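Side-chain contacts in orotidine 5'-phosphate decarboxylase (PDB 2CZD), which probably catalyses the decarboxylation of orotidine 5'-monophosphate to UMP, the last step of de novo UMP biosynthesis: residues B[82-87]-B[91-96]; B[66-71]-B[97-102]. All blocks are in the same frame, centred on the assembly; numbering follows the deposited sequence.

Both contacts sit on one flank of the TIM barrel, their centres about 7 Å apart. Along the chain, interaction 1 (82-87 with 91-96) is nested inside the loop closed by interaction 2 (66-71 with 97-102). Interaction 1 packs helix 90-97 on strand 81-85; interaction 2 ties helix 64-76 to the turn that leads from helix 90-97 into strand 101-105, the neighbour of strand 81-85 in the sheet. They meet directly: V93 and V96 pack on I102, and S92 O probably accepts a hydrogen bond from N67 ND2. Together they join helix 90-97 and the turn after it to the barrel wall and to helix 64-76.

Interaction 1: B[82-87]-B[91-96]; sequences VIVHTF and DSVMAV
With CG1 anti to the backbone N (chi1 -177°), V96 presents both of its methyls to V84, whose own rotamer (chi1 -59°) sets CG1 anti to the carbonyl carbon and sends it into the notch between them. V84 CG1 is 3.8 Å from V96 CG2, and the two valines lie alongside each other, pointing opposite ways. V96 CG1 also reaches back along the strand to V82, meeting its CB at 4.0 Å with the two side chains roughly perpendicular. One turn earlier in the helix, V93 splits its branches: CG1 lies across V84 CG2 at 4.2 Å, while CG2 comes within 3.4 Å of the carbonyl oxygen H85 O.

This is the strand-to-helix half of the beta-alpha-beta unit formed by strand 81-85, helix 90-97 and strand 101-105. Over 82-85 and 91-96 the axes run almost antiparallel (169°) and approach to 8.6 Å. Alternation along the strand turns V82 and V84 outward to the helix and I83 the other way, between strands 53-60 and 101-105. H85 leads its ring away from the helix toward K59, the catalytic proton donor, and its NE2 is hydrogen-bonded to A61 O of the second subunit. Across the contact itself, cohesion comes from the buried methyl groups of beta-branched valines, so shape complementarity and exclusion of water, rather than directed polar bonds, hold the helix to the strand.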
loop_
_atom_site.group_PDB
_atom_site.type_symbol
_atom_site.label_atom_id
_atom_site.label_comp_id
_atom_site.label_asym_id
_atom_site.label_seq_id
_atom_site.Cartn_x
_atom_site.Cartn_y
_atom_site.Cartn_z
ATOM N N VAL B 82 -6.901 6.978 8.149
ATOM C CA VAL B 82 -6.053 6.258 7.213
ATOM C C VAL B 82 -6.962 5.367 6.384
ATOM O O VAL B 82 -7.837 4.682 6.937
ATOM C CB VAL B 82 -5.015 5.348 7.952
ATOM C CG1 VAL B 82 -4.351 4.407 6.961
ATOM C CG2 VAL B 82 -3.946 6.211 8.632
ATOM N N ILE B 83 -6.784 5.408 5.059
ATOM C CA ILE B 83 -7.549 4.534 4.161
ATOM C C ILE B 83 -6.854 3.170 4.099
ATOM O O ILE B 83 -5.650 3.077 3.827
ATOM C CB ILE B 83 -7.667 5.153 2.756
ATOM C CG1 ILE B 83 -8.501 6.429 2.869
ATOM C CG2 ILE B 83 -8.339 4.164 1.762
ATOM C CD1 ILE B 83 -8.679 7.221 1.549
ATOM N N VAL B 84 -7.625 2.114 4.344
ATOM C CA VAL B 84 -7.095 0.758 4.368
ATOM C C VAL B 84 -7.934 -0.164 3.506
ATOM O O VAL B 84 -9.149 0.034 3.360
ATOM C CB VAL B 84 -7.095 0.201 5.817
ATOM C CG1 VAL B 84 -6.267 1.086 6.716
ATOM C CG2 VAL B 84 -8.534 0.104 6.325
ATOM N N HIS B 85 -7.291 -1.154 2.900
ATOM C CA HIS B 85 -8.033 -2.135 2.097
ATOM C C HIS B 85 -8.724 -3.121 3.030
ATOM O O HIS B 85 -8.313 -3.308 4.178
ATOM C CB HIS B 85 -7.089 -2.949 1.205
ATOM C CG HIS B 85 -6.923 -2.391 -0.173
ATOM N ND1 HIS B 85 -7.934 -2.410 -1.110
ATOM C CD2 HIS B 85 -5.853 -1.813 -0.779
ATOM C CE1 HIS B 85 -7.497 -1.870 -2.235
ATOM N NE2 HIS B 85 -6.235 -1.498 -2.061
ATOM N N THR B 86 -9.777 -3.737 2.503
ATOM C CA THR B 86 -10.545 -4.759 3.208
ATOM C C THR B 86 -10.028 -6.151 2.818
ATOM O O THR B 86 -10.074 -7.080 3.626
ATOM C CB THR B 86 -12.039 -4.699 2.800
ATOM O OG1 THR B 86 -12.535 -3.386 3.071
ATOM C CG2 THR B 86 -12.878 -5.679 3.601
ATOM N N PHE B 87 -9.534 -6.271 1.578
ATOM C CA PHE B 87 -9.099 -7.552 0.971
ATOM C C PHE B 87 -8.105 -8.388 1.763
ATOM O O PHE B 87 -8.180 -9.612 1.750
ATOM C CB PHE B 87 -8.497 -7.255 -0.432
ATOM C CG PHE B 87 -8.846 -8.248 -1.525
ATOM C CD1 PHE B 87 -8.472 -9.581 -1.440
ATOM C CD2 PHE B 87 -9.502 -7.818 -2.679
ATOM C CE1 PHE B 87 -8.756 -10.484 -2.500
ATOM C CE2 PHE B 87 -9.786 -8.731 -3.744
ATOM C CZ PHE B 87 -9.411 -10.045 -3.631
ATOM N N ASP B 91 -7.811 -8.670 10.458
ATOM C CA ASP B 91 -6.700 -8.392 11.358
ATOM C C ASP B 91 -5.867 -7.224 10.849
ATOM O O ASP B 91 -5.462 -6.367 11.637
ATOM C CB ASP B 91 -5.833 -9.645 11.634
ATOM C CG ASP B 91 -5.452 -10.423 10.377
ATOM O OD1 ASP B 91 -4.813 -11.489 10.533
ATOM O OD2 ASP B 91 -5.769 -10.001 9.258
ATOM N N SER B 92 -5.621 -7.179 9.542
ATOM C CA SER B 92 -4.875 -6.071 8.972
ATOM C C SER B 92 -5.651 -4.758 9.095
ATOM O O SER B 92 -5.041 -3.705 9.294
ATOM C CB SER B 92 -4.493 -6.361 7.520
ATOM O OG SER B 92 -3.461 -7.345 7.489
ATOM N N VAL B 93 -6.985 -4.818 9.016
ATOM C CA VAL B 93 -7.791 -3.606 9.178
ATOM C C VAL B 93 -7.754 -3.177 10.644
ATOM O O VAL B 93 -7.487 -2.001 10.953
ATOM C CB VAL B 93 -9.260 -3.854 8.805
ATOM C CG1 VAL B 93 -10.078 -2.603 9.099
ATOM C CG2 VAL B 93 -9.375 -4.199 7.319
ATOM N N MET B 94 -7.983 -4.130 11.558
ATOM C CA MET B 94 -8.013 -3.762 12.967
ATOM C C MET B 94 -6.673 -3.293 13.516
ATOM O O MET B 94 -6.630 -2.504 14.472
ATOM C CB MET B 94 -8.579 -4.916 13.809
ATOM C CG MET B 94 -10.074 -5.153 13.607
ATOM S SD MET B 94 -11.101 -3.688 13.899
ATOM C CE MET B 94 -10.853 -3.429 15.599
ATOM N N ALA B 95 -5.576 -3.719 12.891
ATOM C CA ALA B 95 -4.261 -3.253 13.355
ATOM C C ALA B 95 -4.114 -1.743 13.159
ATOM O O ALA B 95 -3.374 -1.077 13.903
ATOM C CB ALA B 95 -3.142 -3.990 12.645
ATOM N N VAL B 96 -4.814 -1.207 12.160
ATOM C CA VAL B 96 -4.792 0.224 11.903
ATOM C C VAL B 96 -5.841 0.919 12.774
ATOM O O VAL B 96 -5.545 1.944 13.377
ATOM C CB VAL B 96 -5.103 0.530 10.413
ATOM C CG1 VAL B 96 -5.008 2.026 10.147
ATOM C CG2 VAL B 96 -4.115 -0.227 9.514
#

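Interaction 2: B[66-71]-B[97-102]; sequences TNRLIA and KELGEI
The R68 guanidinium meets the carboxylate of E98 at its edge: OE2 lies near the guanidinium plane, and the two planes are only 28° apart. At 3.8 Å from R68 NE to E98 OE2 this is a long salt bridge, better read as electrostatic attraction between groups near the surface than as a firm clamp. The arginine leaves its helix with CG anti to the backbone N and then bends at chi3 (-66°), a turn that brings NE round to the glutamate. E98 answers with an extended chain. On the arginine's own side, NH1 makes a weak hydrogen bond to N65 OD1.

Next to the charged pair along the chain, L99 supplies the apolar part of the contact, and a single methyl does the work. L99 CD1 approaches R68 O to 3.5 Å and rests 4.0 Å from A71 CB. The same methyl touches the aliphatic stem of the arginine, at 4.0 Å from R68 CG, the two side chains crossing at about a right angle. The leucine therefore lies against one turn of the helix, with R68 and A71, three residues apart, both in contact with it. It extends its grip along that helix by touching R72 and F75.

After L99 the chain leaves helical geometry at G100 and turns into strand 101-105, where E101 pairs through its backbone with V82 of strand 81-85. Helix 90-97 lies alongside, V96 touching both N67 and A71, while I70 faces strand 53-60. The contact thus joins two successive outer helices of the barrel, helix 64-76 and helix 90-97, through the turn that follows the second, away from the annotated sites.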
loop_
_atom_site.group_PDB
_atom_site.type_symbol
_atom_site.label_atom_id
_atom_site.label_comp_id
_atom_site.label_asym_id
_atom_site.label_seq_id
_atom_site.Cartn_x
_atom_site.Cartn_y
_atom_site.Cartn_z
ATOM N N THR B 66 2.916 -4.811 10.122
ATOM C CA THR B 66 3.457 -3.757 9.271
ATOM C C THR B 66 2.414 -2.647 9.094
ATOM O O THR B 66 2.763 -1.469 9.101
ATOM C CB THR B 66 3.920 -4.342 7.945
ATOM O OG1 THR B 66 4.949 -5.305 8.227
ATOM C CG2 THR B 66 4.494 -3.245 7.017
ATOM N N ASN B 67 1.138 -3.024 8.956
ATOM C CA ASN B 67 0.081 -2.020 8.864
ATOM C C ASN B 67 0.117 -1.180 10.138
ATOM O O ASN B 67 -0.005 0.046 10.096
ATOM C CB ASN B 67 -1.294 -2.690 8.768
ATOM C CG ASN B 67 -1.747 -2.886 7.337
ATOM O OD1 ASN B 67 -0.951 -2.783 6.403
ATOM N ND2 ASN B 67 -3.037 -3.175 7.158
ATOM N N ARG B 68 0.295 -1.852 11.273
ATOM C CA ARG B 68 0.358 -1.149 12.565
ATOM C C ARG B 68 1.526 -0.158 12.618
ATOM O O ARG B 68 1.358 0.984 13.038
ATOM C CB ARG B 68 0.500 -2.167 13.693
ATOM C CG ARG B 68 0.758 -1.562 15.072
ATOM C CD ARG B 68 0.951 -2.688 16.083
ATOM N NE ARG B 68 -0.294 -3.437 16.257
ATOM C CZ ARG B 68 -0.460 -4.711 15.910
ATOM N NH1 ARG B 68 0.545 -5.399 15.375
ATOM N NH2 ARG B 68 -1.639 -5.293 16.078
ATOM N N LEU B 69 2.708 -0.599 12.204
ATOM C CA LEU B 69 3.870 0.284 12.202
ATOM C C LEU B 69 3.662 1.500 11.299
ATOM O O LEU B 69 4.027 2.627 11.654
ATOM C CB LEU B 69 5.106 -0.488 11.748
ATOM C CG LEU B 69 5.617 -1.561 12.693
ATOM C CD1 LEU B 69 6.681 -2.353 11.994
ATOM C CD2 LEU B 69 6.180 -0.909 13.964
ATOM N N ILE B 70 3.087 1.274 10.121
ATOM C CA ILE B 70 2.847 2.383 9.216
ATOM C C ILE B 70 1.825 3.351 9.836
ATOM O O ILE B 70 2.008 4.574 9.800
ATOM C CB ILE B 70 2.319 1.880 7.862
ATOM C CG1 ILE B 70 3.405 1.043 7.166
ATOM C CG2 ILE B 70 1.883 3.056 6.999
ATOM C CD1 ILE B 70 2.868 0.308 5.936
ATOM N N ALA B 71 0.751 2.800 10.396
ATOM C CA ALA B 71 -0.304 3.613 11.017
ATOM C C ALA B 71 0.247 4.439 12.187
ATOM O O ALA B 71 -0.075 5.621 12.341
ATOM C CB ALA B 71 -1.430 2.702 11.511
ATOM N N LYS B 97 -7.055 0.373 12.839
ATOM C CA LYS B 97 -8.136 0.991 13.628
ATOM C C LYS B 97 -7.756 1.135 15.118
ATOM O O LYS B 97 -8.208 2.037 15.812
ATOM C CB LYS B 97 -9.416 0.160 13.502
ATOM C CG LYS B 97 -10.653 0.875 14.007
ATOM C CD LYS B 97 -11.860 0.019 13.763
ATOM C CE LYS B 97 -13.165 0.797 13.956
ATOM N NZ LYS B 97 -13.275 1.408 15.308
ATOM N N GLU B 98 -6.917 0.237 15.593
ATOM C CA GLU B 98 -6.462 0.300 16.971
ATOM C C GLU B 98 -5.782 1.634 17.262
ATOM O O GLU B 98 -5.882 2.142 18.379
ATOM C CB GLU B 98 -5.474 -0.834 17.222
ATOM C CG GLU B 98 -4.806 -0.861 18.577
ATOM C CD GLU B 98 -3.847 -2.042 18.685
ATOM O OE1 GLU B 98 -4.333 -3.189 18.690
ATOM O OE2 GLU B 98 -2.611 -1.835 18.746
ATOM N N LEU B 99 -5.114 2.208 16.256
ATOM C CA LEU B 99 -4.381 3.465 16.425
ATOM C C LEU B 99 -5.062 4.758 15.983
ATOM O O LEU B 99 -4.604 5.853 16.343
ATOM C CB LEU B 99 -3.026 3.358 15.717
ATOM C CG LEU B 99 -2.207 2.165 16.202
ATOM C CD1 LEU B 99 -0.895 2.113 15.438
ATOM C CD2 LEU B 99 -1.961 2.294 17.705
ATOM N N GLY B 100 -6.138 4.648 15.210
ATOM C CA GLY B 100 -6.824 5.840 14.739
ATOM C C GLY B 100 -7.998 5.484 13.845
ATOM O O GLY B 100 -8.229 4.307 13.542
ATOM N N GLU B 101 -8.735 6.494 13.397
ATOM C CA GLU B 101 -9.901 6.244 12.553
ATOM C C GLU B 101 -9.520 5.815 11.152
ATOM O O GLU B 101 -8.509 6.245 10.587
ATOM C CB GLU B 101 -10.810 7.477 12.537
ATOM C CG GLU B 101 -11.367 7.774 13.934
ATOM C CD GLU B 101 -12.374 8.893 13.950
ATOM O OE1 GLU B 101 -13.522 8.645 13.541
ATOM O OE2 GLU B 101 -12.014 10.024 14.362
ATOM N N ILE B 102 -10.358 4.954 10.591
ATOM C CA ILE B 102 -10.094 4.396 9.289
ATOM C C ILE B 102 -11.229 4.553 8.311
ATOM O O ILE B 102 -12.384 4.764 8.686
ATOM C CB ILE B 102 -9.787 2.876 9.390
ATOM C CG1 ILE B 102 -10.968 2.126 10.024
ATOM C CG2 ILE B 102 -8.501 2.656 10.209
ATOM C CD1 ILE B 102 -10.931 0.588 9.813
#